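Local coordinates for abhydrolase domain-containing protein (Exiguobacterium antarcticum, PDB 5H3H) that hydrolyses esters as an alpha/beta-hydrolase-fold esterase and probably also acts as a perhydrolase, with peracetic acid bound in its pocket, at residues 5-10 and 55-60; 12-17 and 32-37; 125-130 and 140-145; 131-136 and 200-205. One frame throughout, in Å; residues are numbered along the deposited sequence.

Interaction 1 (5-10 and 55-60); sequences IQAVDG and DYRGYG
At the edge of the Arg57 guanidinium, and close to its plane, lies OD2 of Asp9; the methyl of Ala7 approaches the same group obliquely, with CB 3.5 Å from NH1 of Arg57. The carboxylate is turned 49° against the guanidinium, so the two do not pair as a flat fork. One oxygen does most of the work instead: Asp9 OD2 offers its syn lone pair to NH2 of Arg57 at 2.7 Å, while NH1 of Arg57 adds only a weak, bent bond to that oxygen at 3.2 Å. Arg57 reaches across by a chain bent at chi3 (81°). Asp9 sits in a type I turn from Ala7 to Gly10, closed by a bond from Gly10 N to Ala7 O, and its other oxygen, OD1, is taken by OG1 of Thr11. A water accepts from the backbone N of Asp9 at 3.1 Å and, weakly, from NH1 of Arg57. Arg57 also bonds Asp77 of helix 71-85 through NE and the carbonyl of Thr67 through NH2. A leucine here would probably leave Asp9 and Asp77 without their shared positive mate and the Thr67 carbonyl without its donor. The largely buried guanidinium is thus likely to keep its charge balanced by two carboxylates, tying the turn 7-10, after strand 4-6, to the loop after strand 50-54.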
loop_
_atom_site.group_PDB
_atom_site.type_symbol
_atom_site.label_atom_id
_atom_site.label_comp_id
_atom_site.label_asym_id
_atom_site.label_seq_id
_atom_site.Cartn_x
_atom_site.Cartn_y
_atom_site.Cartn_z
ATOM N N ILE B 5 0.258 -22.505 -2.304
ATOM C CA ILE B 5 0.713 -21.253 -2.830
ATOM C C ILE B 5 2.137 -21.079 -2.377
ATOM O O ILE B 5 2.443 -21.400 -1.248
ATOM C CB ILE B 5 -0.168 -20.087 -2.318
ATOM C CG1 ILE B 5 -1.387 -19.929 -3.214
ATOM C CG2 ILE B 5 0.602 -18.761 -2.309
ATOM C CD1 ILE B 5 -2.242 -21.171 -3.357
ATOM N N GLN B 6 2.999 -20.534 -3.237
ATOM C CA GLN B 6 4.376 -20.253 -2.839
ATOM C C GLN B 6 4.521 -18.868 -2.185
ATOM O O GLN B 6 4.227 -17.876 -2.828
ATOM C CB GLN B 6 5.308 -20.328 -4.038
ATOM C CG GLN B 6 6.735 -20.487 -3.570
ATOM C CD GLN B 6 7.734 -20.369 -4.678
ATOM O OE1 GLN B 6 8.036 -19.263 -5.129
ATOM N NE2 GLN B 6 8.275 -21.495 -5.103
ATOM N N ALA B 7 5.006 -18.823 -0.943
ATOM C CA ALA B 7 5.374 -17.549 -0.276
ATOM C C ALA B 7 6.657 -16.978 -0.863
ATOM O O ALA B 7 7.341 -17.628 -1.684
ATOM C CB ALA B 7 5.555 -17.771 1.219
ATOM N N VAL B 8 7.024 -15.782 -0.436
ATOM C CA VAL B 8 8.253 -15.149 -0.994
ATOM C C VAL B 8 9.487 -15.963 -0.699
ATOM O O VAL B 8 10.336 -16.161 -1.594
ATOM C CB VAL B 8 8.377 -13.685 -0.531
ATOM C CG1 VAL B 8 9.735 -13.049 -0.846
ATOM C CG2 VAL B 8 7.212 -12.894 -1.175
ATOM N N ASP B 9 9.554 -16.473 0.537
ATOM C CA ASP B 9 10.619 -17.393 0.915
ATOM C C ASP B 9 10.448 -18.847 0.425
ATOM O O ASP B 9 11.235 -19.669 0.815
ATOM C CB ASP B 9 10.866 -17.345 2.414
ATOM C CG ASP B 9 9.712 -17.928 3.240
ATOM O OD1 ASP B 9 8.813 -18.618 2.694
ATOM O OD2 ASP B 9 9.735 -17.658 4.462
ATOM N N GLY B 10 9.471 -19.168 -0.410
ATOM C CA GLY B 10 9.299 -20.548 -0.911
ATOM C C GLY B 10 8.453 -21.477 -0.047
ATOM O O GLY B 10 8.092 -22.576 -0.492
ATOM N N ASP B 55 -4.601 -21.627 5.331
ATOM C CA ASP B 55 -3.891 -22.133 6.549
ATOM C C ASP B 55 -2.605 -21.395 6.540
ATOM O O ASP B 55 -1.872 -21.545 5.555
ATOM C CB ASP B 55 -3.594 -23.639 6.484
ATOM C CG ASP B 55 -4.831 -24.535 6.633
ATOM O OD1 ASP B 55 -5.940 -24.063 6.993
ATOM O OD2 ASP B 55 -4.681 -25.749 6.420
ATOM N N TYR B 56 -2.285 -20.610 7.563
ATOM C CA TYR B 56 -1.017 -19.914 7.575
ATOM C C TYR B 56 0.099 -20.926 7.625
ATOM O O TYR B 56 -0.090 -22.096 8.065
ATOM C CB TYR B 56 -0.807 -18.959 8.753
ATOM C CG TYR B 56 -1.930 -18.070 9.058
ATOM C CD1 TYR B 56 -2.376 -17.119 8.154
ATOM C CD2 TYR B 56 -2.501 -18.098 10.315
ATOM C CE1 TYR B 56 -3.457 -16.280 8.471
ATOM C CE2 TYR B 56 -3.540 -17.275 10.642
ATOM C CZ TYR B 56 -4.043 -16.380 9.725
ATOM O OH TYR B 56 -5.100 -15.627 10.161
ATOM N N ARG B 57 1.278 -20.451 7.253
ATOM C CA ARG B 57 2.472 -21.194 7.575
ATOM C C ARG B 57 2.419 -21.591 9.060
ATOM O O ARG B 57 2.060 -20.801 9.909
ATOM C CB ARG B 57 3.763 -20.450 7.316
ATOM C CG ARG B 57 3.958 -19.126 7.965
ATOM C CD ARG B 57 5.362 -18.628 7.629
ATOM N NE ARG B 57 5.468 -18.012 6.311
ATOM C CZ ARG B 57 6.625 -17.701 5.715
ATOM N NH1 ARG B 57 6.610 -17.097 4.508
ATOM N NH2 ARG B 57 7.795 -18.000 6.283
ATOM N N GLY B 58 2.809 -22.818 9.310
ATOM C CA GLY B 58 2.845 -23.342 10.673
ATOM C C GLY B 58 1.564 -24.083 11.082
ATOM O O GLY B 58 1.565 -24.685 12.149
ATOM N N TYR B 59 0.469 -23.986 10.292
ATOM C CA TYR B 59 -0.842 -24.469 10.732
ATOM C C TYR B 59 -1.425 -25.352 9.711
ATOM O O TYR B 59 -1.013 -25.287 8.542
ATOM C CB TYR B 59 -1.794 -23.318 11.002
ATOM C CG TYR B 59 -1.231 -22.438 12.087
ATOM C CD1 TYR B 59 -0.294 -21.469 11.785
ATOM C CD2 TYR B 59 -1.554 -22.638 13.411
ATOM C CE1 TYR B 59 0.300 -20.701 12.763
ATOM C CE2 TYR B 59 -0.989 -21.854 14.398
ATOM C CZ TYR B 59 -0.086 -20.908 14.103
ATOM O OH TYR B 59 0.433 -20.149 15.109
ATOM N N GLY B 60 -2.362 -26.224 10.148
ATOM C CA GLY B 60 -3.192 -26.942 9.195
ATOM C C GLY B 60 -2.294 -27.760 8.275
ATOM O O GLY B 60 -1.404 -28.416 8.744
HETATM O O HOH W 1 7.915 -15.246 2.848
#

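Interaction 2 (12-17 and 32-37); sequences KIYVED and ANNNMF
Van der Waals packing joins Glu16 to Asn34: the first methylene of the glutamate, CB, lies 3.6 Å from the nearer end of the Asn34 amide, modelled as ND2. The two side chains cross at about a right angle. The meeting is one of packing, without a polar bond between the two segments, and the amide may well be turned over in the model, so its contribution is best read as bulk. Tyr14 adds a looser touch, the edge of its ring turned to the same amide.

Polar contacts run within each segment instead. Two residues apart on one side of the strand, Tyr14 and Glu16 meet through their ends: OH of Tyr14 and OE1 of Glu16 lie 2.5 Å apart, so short that the exact length is doubtful, with the oxygen in the plane of the ring. The glutamate chain starts with CG anti to the backbone N (chi1 -168°) and then bends at chi2 (80°), which brings its carboxylate back beside the phenol. In the loop, Asn33 OD1 accepts from N of Asn35 at 3.0 Å in the carbonyl plane, an Asx turn that opens the 3-10 segment 34-37.

In this alpha/beta hydrolase fold, strand 12-18 lies between strands 4-6 and 50-54 of the sheet. The loop 32-37 leaves strand 23-27, is held by Asp55 OD1 at the backbone N of Asn34, and leads into helix 38-46, while Asn35 and Met36 pack on helix 171-182.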
loop_
_atom_site.group_PDB
_atom_site.type_symbol
_atom_site.label_atom_id
_atom_site.label_comp_id
_atom_site.label_asym_id
_atom_site.label_seq_id
_atom_site.Cartn_x
_atom_site.Cartn_y
_atom_site.Cartn_z
ATOM N N LYS B 12 5.465 -23.414 1.271
ATOM C CA LYS B 12 4.167 -23.771 0.635
ATOM C C LYS B 12 2.938 -23.525 1.557
ATOM O O LYS B 12 2.825 -24.158 2.626
ATOM C CB LYS B 12 4.152 -25.246 0.238
ATOM C CG LYS B 12 5.178 -25.618 -0.813
ATOM C CD LYS B 12 4.937 -27.003 -1.391
ATOM C CE LYS B 12 5.143 -28.106 -0.340
ATOM N NZ LYS B 12 3.941 -28.999 -0.244
ATOM N N ILE B 13 1.992 -22.686 1.099
ATOM C CA ILE B 13 0.810 -22.272 1.880
ATOM C C ILE B 13 -0.387 -23.037 1.369
ATOM O O ILE B 13 -0.747 -22.900 0.212
ATOM C CB ILE B 13 0.525 -20.733 1.737
ATOM C CG1 ILE B 13 1.734 -19.893 2.114
ATOM C CG2 ILE B 13 -0.670 -20.305 2.585
ATOM C CD1 ILE B 13 2.257 -20.138 3.517
ATOM N N TYR B 14 -1.052 -23.807 2.230
ATOM C CA TYR B 14 -2.252 -24.527 1.838
ATOM C C TYR B 14 -3.411 -23.559 1.792
ATOM O O TYR B 14 -3.545 -22.728 2.680
ATOM C CB TYR B 14 -2.569 -25.637 2.830
ATOM C CG TYR B 14 -3.784 -26.407 2.451
ATOM C CD1 TYR B 14 -3.744 -27.290 1.397
ATOM C CD2 TYR B 14 -4.995 -26.211 3.111
ATOM C CE1 TYR B 14 -4.865 -27.989 1.021
ATOM C CE2 TYR B 14 -6.133 -26.895 2.745
ATOM C CZ TYR B 14 -6.062 -27.786 1.680
ATOM O OH TYR B 14 -7.153 -28.522 1.268
ATOM N N VAL B 15 -4.256 -23.688 0.779
ATOM C CA VAL B 15 -5.480 -22.920 0.669
ATOM C C VAL B 15 -6.635 -23.844 0.272
ATOM O O VAL B 15 -6.552 -24.577 -0.730
ATOM C CB VAL B 15 -5.356 -21.831 -0.427
ATOM C CG1 VAL B 15 -6.627 -20.989 -0.444
ATOM C CG2 VAL B 15 -4.162 -20.955 -0.192
ATOM N N GLU B 16 -7.725 -23.811 1.049
ATOM C CA GLU B 16 -8.926 -24.510 0.742
ATOM C C GLU B 16 -9.741 -23.543 -0.169
ATOM O O GLU B 16 -10.359 -22.565 0.273
ATOM C CB GLU B 16 -9.682 -24.853 2.050
ATOM C CG GLU B 16 -10.834 -25.829 1.908
ATOM C CD GLU B 16 -10.452 -27.324 1.839
ATOM O OE1 GLU B 16 -9.305 -27.683 2.162
ATOM O OE2 GLU B 16 -11.334 -28.167 1.485
ATOM N N ASP B 17 -9.709 -23.813 -1.460
ATOM C CA ASP B 17 -10.324 -22.916 -2.434
ATOM C C ASP B 17 -11.542 -23.678 -2.995
ATOM O O ASP B 17 -11.383 -24.703 -3.664
ATOM C CB ASP B 17 -9.290 -22.534 -3.491
ATOM C CG ASP B 17 -9.902 -21.700 -4.672
ATOM O OD1 ASP B 17 -11.075 -21.275 -4.585
ATOM O OD2 ASP B 17 -9.190 -21.457 -5.695
ATOM N N ALA B 32 -5.347 -22.296 15.452
ATOM C CA ALA B 32 -6.229 -23.271 14.845
ATOM C C ALA B 32 -5.836 -23.439 13.344
ATOM O O ALA B 32 -4.624 -23.482 13.007
ATOM C CB ALA B 32 -7.652 -22.835 15.029
ATOM N N ASN B 33 -6.844 -23.582 12.483
ATOM C CA ASN B 33 -6.667 -23.549 11.012
ATOM C C ASN B 33 -7.983 -23.158 10.339
ATOM O O ASN B 33 -8.963 -22.970 11.039
ATOM C CB ASN B 33 -6.079 -24.860 10.443
ATOM C CG ASN B 33 -6.938 -26.068 10.717
ATOM O OD1 ASN B 33 -8.054 -26.154 10.241
ATOM N ND2 ASN B 33 -6.388 -27.037 11.434
ATOM N N ASN B 34 -7.986 -23.018 9.001
ATOM C CA ASN B 34 -9.195 -22.606 8.249
ATOM C C ASN B 34 -10.439 -23.421 8.535
ATOM O O ASN B 34 -11.568 -22.924 8.374
ATOM C CB ASN B 34 -8.914 -22.557 6.716
ATOM C CG ASN B 34 -9.225 -23.850 6.010
ATOM O OD1 ASN B 34 -8.396 -24.824 5.958
ATOM N ND2 ASN B 34 -10.412 -23.903 5.440
ATOM N N ASN B 35 -10.274 -24.682 8.940
ATOM C CA ASN B 35 -11.400 -25.519 9.306
ATOM C C ASN B 35 -12.241 -24.962 10.454
ATOM O O ASN B 35 -13.374 -25.333 10.569
ATOM C CB ASN B 35 -11.015 -26.999 9.633
ATOM C CG ASN B 35 -10.556 -27.768 8.423
ATOM O OD1 ASN B 35 -11.139 -27.662 7.356
ATOM N ND2 ASN B 35 -9.495 -28.564 8.583
ATOM N N MET B 36 -11.731 -24.059 11.269
ATOM C CA MET B 36 -12.609 -23.475 12.319
ATOM C C MET B 36 -13.814 -22.715 11.717
ATOM O O MET B 36 -14.737 -22.413 12.431
ATOM C CB MET B 36 -11.867 -22.520 13.238
ATOM C CG MET B 36 -11.423 -21.267 12.569
ATOM S SD MET B 36 -10.460 -20.156 13.596
ATOM C CE MET B 36 -11.443 -18.704 13.424
ATOM N N PHE B 37 -13.772 -22.386 10.424
ATOM C CA PHE B 37 -14.843 -21.615 9.783
ATOM C C PHE B 37 -15.899 -22.516 9.140
ATOM O O PHE B 37 -16.777 -22.015 8.395
ATOM C CB PHE B 37 -14.255 -20.697 8.694
ATOM C CG PHE B 37 -13.384 -19.599 9.215
ATOM C CD1 PHE B 37 -13.904 -18.634 10.081
ATOM C CD2 PHE B 37 -12.043 -19.512 8.848
ATOM C CE1 PHE B 37 -13.106 -17.601 10.550
ATOM C CE2 PHE B 37 -11.232 -18.501 9.321
ATOM C CZ PHE B 37 -11.783 -17.504 10.173
#

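Interaction 3 (125-130 and 140-145); sequences PVFTQR and DEVDAL
Val142 pushes its CG1 methyl into the angle between Thr128 and Phe127, 3.6 Å from the methyl CG2 of Thr128 and 3.8 Å from CE2 at the edge of the Phe127 ring. The second methyl, CG2 of Val142, stands farther off at 4.2 Å from CG2 of Thr128. The side chains of Phe127 and Val142 run past one another, and the valine methyl meets the rim of the ring, near its plane. The phenyl group extends with its CG anti to the backbone N (chi1 -178°), which sets CE2 beside CG1 of Val142. These three side chains are buried, and the meeting is wholly apolar. It joins the loop after strand 114-120 to helix 139-149, the first helix of the run between the sixth and seventh strands of the sheet, where alpha/beta hydrolases carry their cap. Phe127 also lines the pocket that holds ethaneperoxoic acid and touches the ligand, in company with Leu196 of helix 186-198, so Val142 is a second-shell neighbour of the bound molecule. The hydroxyl of Thr128 faces other partners: OG1 accepts from NH1 of Arg130 at 2.6 Å, lying in the guanidinium plane with an angle of 163° at the hydrogen, and bonds the carbonyl of Arg197. With an alanine here, both methyl and hydroxyl go, which would probably open a gap beside Val142 CG1 and leave Arg130 NH1 and the Arg197 carbonyl each short of a partner. That same nitrogen also reaches O of Gln129 at 3.0 Å, from above the carbonyl plane, and Val126 CG1 covers one face of the guanidinium.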
loop_
_atom_site.group_PDB
_atom_site.type_symbol
_atom_site.label_atom_id
_atom_site.label_comp_id
_atom_site.label_asym_id
_atom_site.label_seq_id
_atom_site.Cartn_x
_atom_site.Cartn_y
_atom_site.Cartn_z
ATOM N N PRO B 125 -6.003 -3.144 17.861
ATOM C CA PRO B 125 -4.651 -2.885 17.246
ATOM C C PRO B 125 -3.423 -3.494 17.909
ATOM O O PRO B 125 -2.327 -3.500 17.291
ATOM C CB PRO B 125 -4.509 -1.340 17.312
ATOM C CG PRO B 125 -5.630 -0.871 18.187
ATOM C CD PRO B 125 -6.754 -1.883 18.003
ATOM N N VAL B 126 -3.584 -3.972 19.142
ATOM C CA VAL B 126 -2.531 -4.634 19.856
ATOM C C VAL B 126 -3.228 -5.671 20.688
ATOM O O VAL B 126 -4.310 -5.458 21.207
ATOM C CB VAL B 126 -1.754 -3.724 20.828
ATOM C CG1 VAL B 126 -0.323 -4.226 20.995
ATOM C CG2 VAL B 126 -1.757 -2.266 20.407
ATOM N N PHE B 127 -2.591 -6.814 20.805
ATOM C CA PHE B 127 -3.172 -7.922 21.604
ATOM C C PHE B 127 -2.792 -7.808 23.094
ATOM O O PHE B 127 -3.445 -8.406 23.943
ATOM C CB PHE B 127 -2.681 -9.273 21.022
ATOM C CG PHE B 127 -3.226 -10.499 21.720
ATOM C CD1 PHE B 127 -4.564 -10.804 21.657
ATOM C CD2 PHE B 127 -2.366 -11.361 22.407
ATOM C CE1 PHE B 127 -5.072 -11.931 22.269
ATOM C CE2 PHE B 127 -2.848 -12.484 23.004
ATOM C CZ PHE B 127 -4.213 -12.788 22.933
ATOM N N THR B 128 -1.688 -7.132 23.361
ATOM C CA THR B 128 -1.145 -6.990 24.717
ATOM C C THR B 128 -1.133 -5.507 25.158
ATOM O O THR B 128 -1.214 -4.597 24.325
ATOM C CB THR B 128 0.250 -7.665 24.836
ATOM O OG1 THR B 128 1.178 -7.133 23.853
ATOM C CG2 THR B 128 0.067 -9.180 24.652
ATOM N N GLN B 129 -1.097 -5.280 26.468
ATOM C CA GLN B 129 -1.200 -3.903 27.004
ATOM C C GLN B 129 0.047 -3.087 26.673
ATOM O O GLN B 129 1.120 -3.640 26.455
ATOM C CB GLN B 129 -1.418 -3.921 28.512
ATOM C CG GLN B 129 -2.583 -4.778 28.948
ATOM C CD GLN B 129 -3.275 -4.281 30.222
ATOM O OE1 GLN B 129 -2.776 -3.377 30.917
ATOM N NE2 GLN B 129 -4.440 -4.861 30.522
ATOM N N ARG B 130 -0.129 -1.781 26.529
ATOM C CA ARG B 130 0.954 -0.843 26.222
ATOM C C ARG B 130 0.647 0.476 26.911
ATOM O O ARG B 130 -0.491 0.694 27.357
ATOM C CB ARG B 130 1.075 -0.538 24.734
ATOM C CG ARG B 130 1.509 -1.673 23.836
ATOM C CD ARG B 130 3.007 -1.967 23.792
ATOM N NE ARG B 130 3.231 -2.971 22.750
ATOM C CZ ARG B 130 2.874 -4.252 22.836
ATOM N NH1 ARG B 130 2.288 -4.731 23.937
ATOM N NH2 ARG B 130 3.097 -5.069 21.818
ATOM N N ASP B 140 3.691 -10.355 29.853
ATOM C CA ASP B 140 4.122 -11.479 30.675
ATOM C C ASP B 140 3.058 -12.617 30.656
ATOM O O ASP B 140 3.442 -13.810 30.665
ATOM C CB ASP B 140 4.565 -11.004 32.085
ATOM C CG ASP B 140 5.721 -9.936 32.042
ATOM O OD1 ASP B 140 6.467 -9.816 31.031
ATOM O OD2 ASP B 140 5.883 -9.189 33.038
ATOM N N GLU B 141 1.760 -12.284 30.546
ATOM C CA GLU B 141 0.759 -13.346 30.323
ATOM C C GLU B 141 0.967 -14.160 29.024
ATOM O O GLU B 141 0.671 -15.326 28.997
ATOM C CB GLU B 141 -0.681 -12.853 30.434
ATOM C CG GLU B 141 -1.091 -12.594 31.887
ATOM C CD GLU B 141 -2.273 -11.649 32.080
ATOM O OE1 GLU B 141 -2.885 -11.686 33.175
ATOM O OE2 GLU B 141 -2.580 -10.838 31.202
ATOM N N VAL B 142 1.468 -13.554 27.966
ATOM C CA VAL B 142 1.665 -14.313 26.722
ATOM C C VAL B 142 2.941 -15.152 26.783
ATOM O O VAL B 142 2.996 -16.288 26.267
ATOM C CB VAL B 142 1.619 -13.414 25.445
ATOM C CG1 VAL B 142 0.254 -12.747 25.257
ATOM C CG2 VAL B 142 2.652 -12.328 25.509
ATOM N N ASP B 143 3.981 -14.602 27.402
ATOM C CA ASP B 143 5.156 -15.406 27.770
ATOM C C ASP B 143 4.790 -16.650 28.585
ATOM O O ASP B 143 5.328 -17.707 28.315
ATOM C CB ASP B 143 6.204 -14.577 28.520
ATOM C CG ASP B 143 6.945 -13.588 27.611
ATOM O OD1 ASP B 143 7.218 -13.906 26.420
ATOM O OD2 ASP B 143 7.287 -12.486 28.105
ATOM N N ALA B 144 3.828 -16.520 29.492
ATOM C CA ALA B 144 3.289 -17.656 30.242
ATOM C C ALA B 144 2.693 -18.734 29.327
ATOM O O ALA B 144 2.951 -19.917 29.534
ATOM C CB ALA B 144 2.238 -17.210 31.257
ATOM N N LEU B 145 1.904 -18.332 28.321
ATOM C CA LEU B 145 1.418 -19.280 27.328
ATOM C C LEU B 145 2.510 -19.947 26.508
ATOM O O LEU B 145 2.447 -21.169 26.218
ATOM C CB LEU B 145 0.436 -18.606 26.368
ATOM C CG LEU B 145 -0.961 -18.313 26.857
ATOM C CD1 LEU B 145 -1.733 -17.620 25.758
ATOM C CD2 LEU B 145 -1.702 -19.537 27.318
#

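Interaction 4 (131-136 and 200-205); sequences DGYPYG and DLRDGL
OD1 of Asp131 is gripped by two donors, NH1 of Arg202 at 2.9 Å and the backbone N of Gly132 at 2.7 Å. The arginine bond is almost straight, 176° at the hydrogen, and comes on the syn side of the oxygen, whereas the Gly132 amide arrives on the anti side. Carboxylate and guanidinium lie nearly coplanar, 17° apart, with Asp131 at the guanidinium edge. A second edge is taken by Asp200, which Arg202 holds side-on: NE bonds OD1 of Asp200 at 3.2 Å and NH2 bonds OD2 at 2.9 Å, both oxygens being met from above the carboxylate plane. Asp200 OD1 also accepts the backbone N of Arg202, on the opposite face of that plane, closing an Asx turn. A bend at chi3 (-61°) brings the arginine head round to its two carboxylates, which together probably stabilise its positive charge. A water accepts from NH1 of Arg202 and donates to O of Gly132. Tyr133 closes the contact obliquely, its CB 3.8 Å from NH1 of Arg202 and its ring atom CD1 4.0 Å from CD of Arg202, while its hydroxyl is bonded to the carbonyl of Val126. The result is an Asp-Arg-Asp salt-bridge network pinning the loop before helix 139-149 to the one after helix 186-198, the two ends of the helical insertion between strands 114-120 and 211-217 of this alpha/beta hydrolase fold.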
loop_
_atom_site.group_PDB
_atom_site.type_symbol
_atom_site.label_atom_id
_atom_site.label_comp_id
_atom_site.label_asym_id
_atom_site.label_seq_id
_atom_site.Cartn_x
_atom_site.Cartn_y
_atom_site.Cartn_z
ATOM N N ASP B 131 1.681 1.330 26.968
ATOM C CA ASP B 131 1.638 2.727 27.449
ATOM C C ASP B 131 0.244 3.324 27.784
ATOM O O ASP B 131 -0.110 3.408 28.961
ATOM C CB ASP B 131 2.407 3.621 26.458
ATOM C CG ASP B 131 2.099 3.283 24.992
ATOM O OD1 ASP B 131 0.965 3.589 24.569
ATOM O OD2 ASP B 131 2.969 2.708 24.282
ATOM N N GLY B 132 -0.519 3.721 26.766
ATOM C CA GLY B 132 -1.898 4.215 26.920
ATOM C C GLY B 132 -2.896 3.298 26.217
ATOM O O GLY B 132 -3.787 3.756 25.476
ATOM N N TYR B 133 -2.729 1.989 26.430
ATOM C CA TYR B 133 -3.584 0.963 25.816
ATOM C C TYR B 133 -3.724 -0.096 26.890
ATOM O O TYR B 133 -3.103 -1.154 26.825
ATOM C CB TYR B 133 -2.928 0.459 24.524
ATOM C CG TYR B 133 -3.751 -0.465 23.668
ATOM C CD1 TYR B 133 -4.745 0.020 22.811
ATOM C CD2 TYR B 133 -3.528 -1.839 23.701
ATOM C CE1 TYR B 133 -5.503 -0.854 22.039
ATOM C CE2 TYR B 133 -4.240 -2.709 22.918
ATOM C CZ TYR B 133 -5.209 -2.245 22.061
ATOM O OH TYR B 133 -5.894 -3.190 21.315
ATOM N N PRO B 134 -4.518 0.208 27.928
ATOM C CA PRO B 134 -4.549 -0.658 29.108
ATOM C C PRO B 134 -5.620 -1.767 28.962
ATOM O O PRO B 134 -6.494 -1.946 29.824
ATOM C CB PRO B 134 -4.883 0.337 30.218
ATOM C CG PRO B 134 -5.865 1.262 29.532
ATOM C CD PRO B 134 -5.300 1.442 28.142
ATOM N N TYR B 135 -5.531 -2.521 27.871
ATOM C CA TYR B 135 -6.487 -3.578 27.563
ATOM C C TYR B 135 -5.736 -4.805 27.064
ATOM O O TYR B 135 -4.813 -4.651 26.267
ATOM C CB TYR B 135 -7.417 -3.164 26.432
ATOM C CG TYR B 135 -7.878 -1.731 26.385
ATOM C CD1 TYR B 135 -8.891 -1.267 27.239
ATOM C CD2 TYR B 135 -7.355 -0.855 25.424
ATOM C CE1 TYR B 135 -9.358 0.039 27.154
ATOM C CE2 TYR B 135 -7.808 0.458 25.330
ATOM C CZ TYR B 135 -8.811 0.902 26.186
ATOM O OH TYR B 135 -9.240 2.225 26.084
ATOM N N GLY B 136 -6.137 -5.978 27.543
ATOM C CA GLY B 136 -5.669 -7.287 27.035
ATOM C C GLY B 136 -4.700 -7.977 27.969
ATOM O O GLY B 136 -4.427 -7.512 29.050
ATOM N N ASP B 200 2.017 -4.222 16.934
ATOM C CA ASP B 200 1.290 -3.033 17.374
ATOM C C ASP B 200 0.849 -2.277 16.113
ATOM O O ASP B 200 1.682 -1.711 15.421
ATOM C CB ASP B 200 2.202 -2.161 18.292
ATOM C CG ASP B 200 1.685 -0.675 18.488
ATOM O OD1 ASP B 200 0.557 -0.285 18.037
ATOM O OD2 ASP B 200 2.433 0.108 19.108
ATOM N N LEU B 201 -0.441 -2.314 15.805
ATOM C CA LEU B 201 -0.960 -1.669 14.609
ATOM C C LEU B 201 -1.641 -0.331 14.889
ATOM O O LEU B 201 -2.361 0.160 14.013
ATOM C CB LEU B 201 -1.955 -2.593 13.888
ATOM C CG LEU B 201 -1.450 -4.011 13.583
ATOM C CD1 LEU B 201 -2.548 -4.857 12.969
ATOM C CD2 LEU B 201 -0.243 -4.006 12.667
ATOM N N ARG B 202 -1.386 0.304 16.042
ATOM C CA ARG B 202 -2.145 1.543 16.380
ATOM C C ARG B 202 -1.990 2.669 15.320
ATOM O O ARG B 202 -2.973 3.204 14.835
ATOM C CB ARG B 202 -1.826 2.060 17.795
ATOM C CG ARG B 202 -2.562 1.239 18.842
ATOM C CD ARG B 202 -2.168 1.635 20.223
ATOM N NE ARG B 202 -0.737 1.408 20.379
ATOM C CZ ARG B 202 0.006 1.882 21.366
ATOM N NH1 ARG B 202 -0.559 2.588 22.362
ATOM N NH2 ARG B 202 1.329 1.620 21.382
ATOM N N ASP B 203 -0.768 2.953 14.925
ATOM C CA ASP B 203 -0.478 3.922 13.838
ATOM C C ASP B 203 -1.196 3.645 12.517
ATOM O O ASP B 203 -1.513 4.569 11.758
ATOM C CB ASP B 203 1.053 3.979 13.550
ATOM C CG ASP B 203 1.784 5.098 14.314
ATOM O OD1 ASP B 203 1.166 5.892 15.068
ATOM O OD2 ASP B 203 3.019 5.197 14.121
ATOM N N GLY B 204 -1.420 2.371 12.215
ATOM C CA GLY B 204 -1.937 1.952 10.930
ATOM C C GLY B 204 -3.443 2.045 10.747
ATOM O O GLY B 204 -3.899 2.223 9.606
ATOM N N LEU B 205 -4.216 1.859 11.820
ATOM C CA LEU B 205 -5.690 1.924 11.765
ATOM C C LEU B 205 -6.287 3.096 10.996
ATOM O O LEU B 205 -7.131 2.897 10.127
ATOM C CB LEU B 205 -6.311 1.886 13.185
ATOM C CG LEU B 205 -6.237 0.610 14.043
ATOM C CD1 LEU B 205 -7.313 0.596 15.123
ATOM C CD2 LEU B 205 -6.339 -0.644 13.182
HETATM O O HOH W 2 -3.053 4.347 22.421
#

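How the interactions relate
Interactions 1 and 2 share one corner of the sheet and touch directly: strands 4-6 and 12-18 pair through Ile5 O and Ile13 N, and Asp55 links the loop of one to that of the other. Interaction 2 is nested within the chain loop that interaction 1 closes. Interactions 3 and 4 alternate along the chain and belong to the helical insertion about 25 to 28 Å away, centre to centre, joined by backbone pairing of Pro125 with Leu201. Charge carries interactions 1 and 4, each with an arginine between two aspartates, the first largely buried and the second partly exposed. Interactions 2 and 3 are buried packing, and interaction 3 alone borders the ligand.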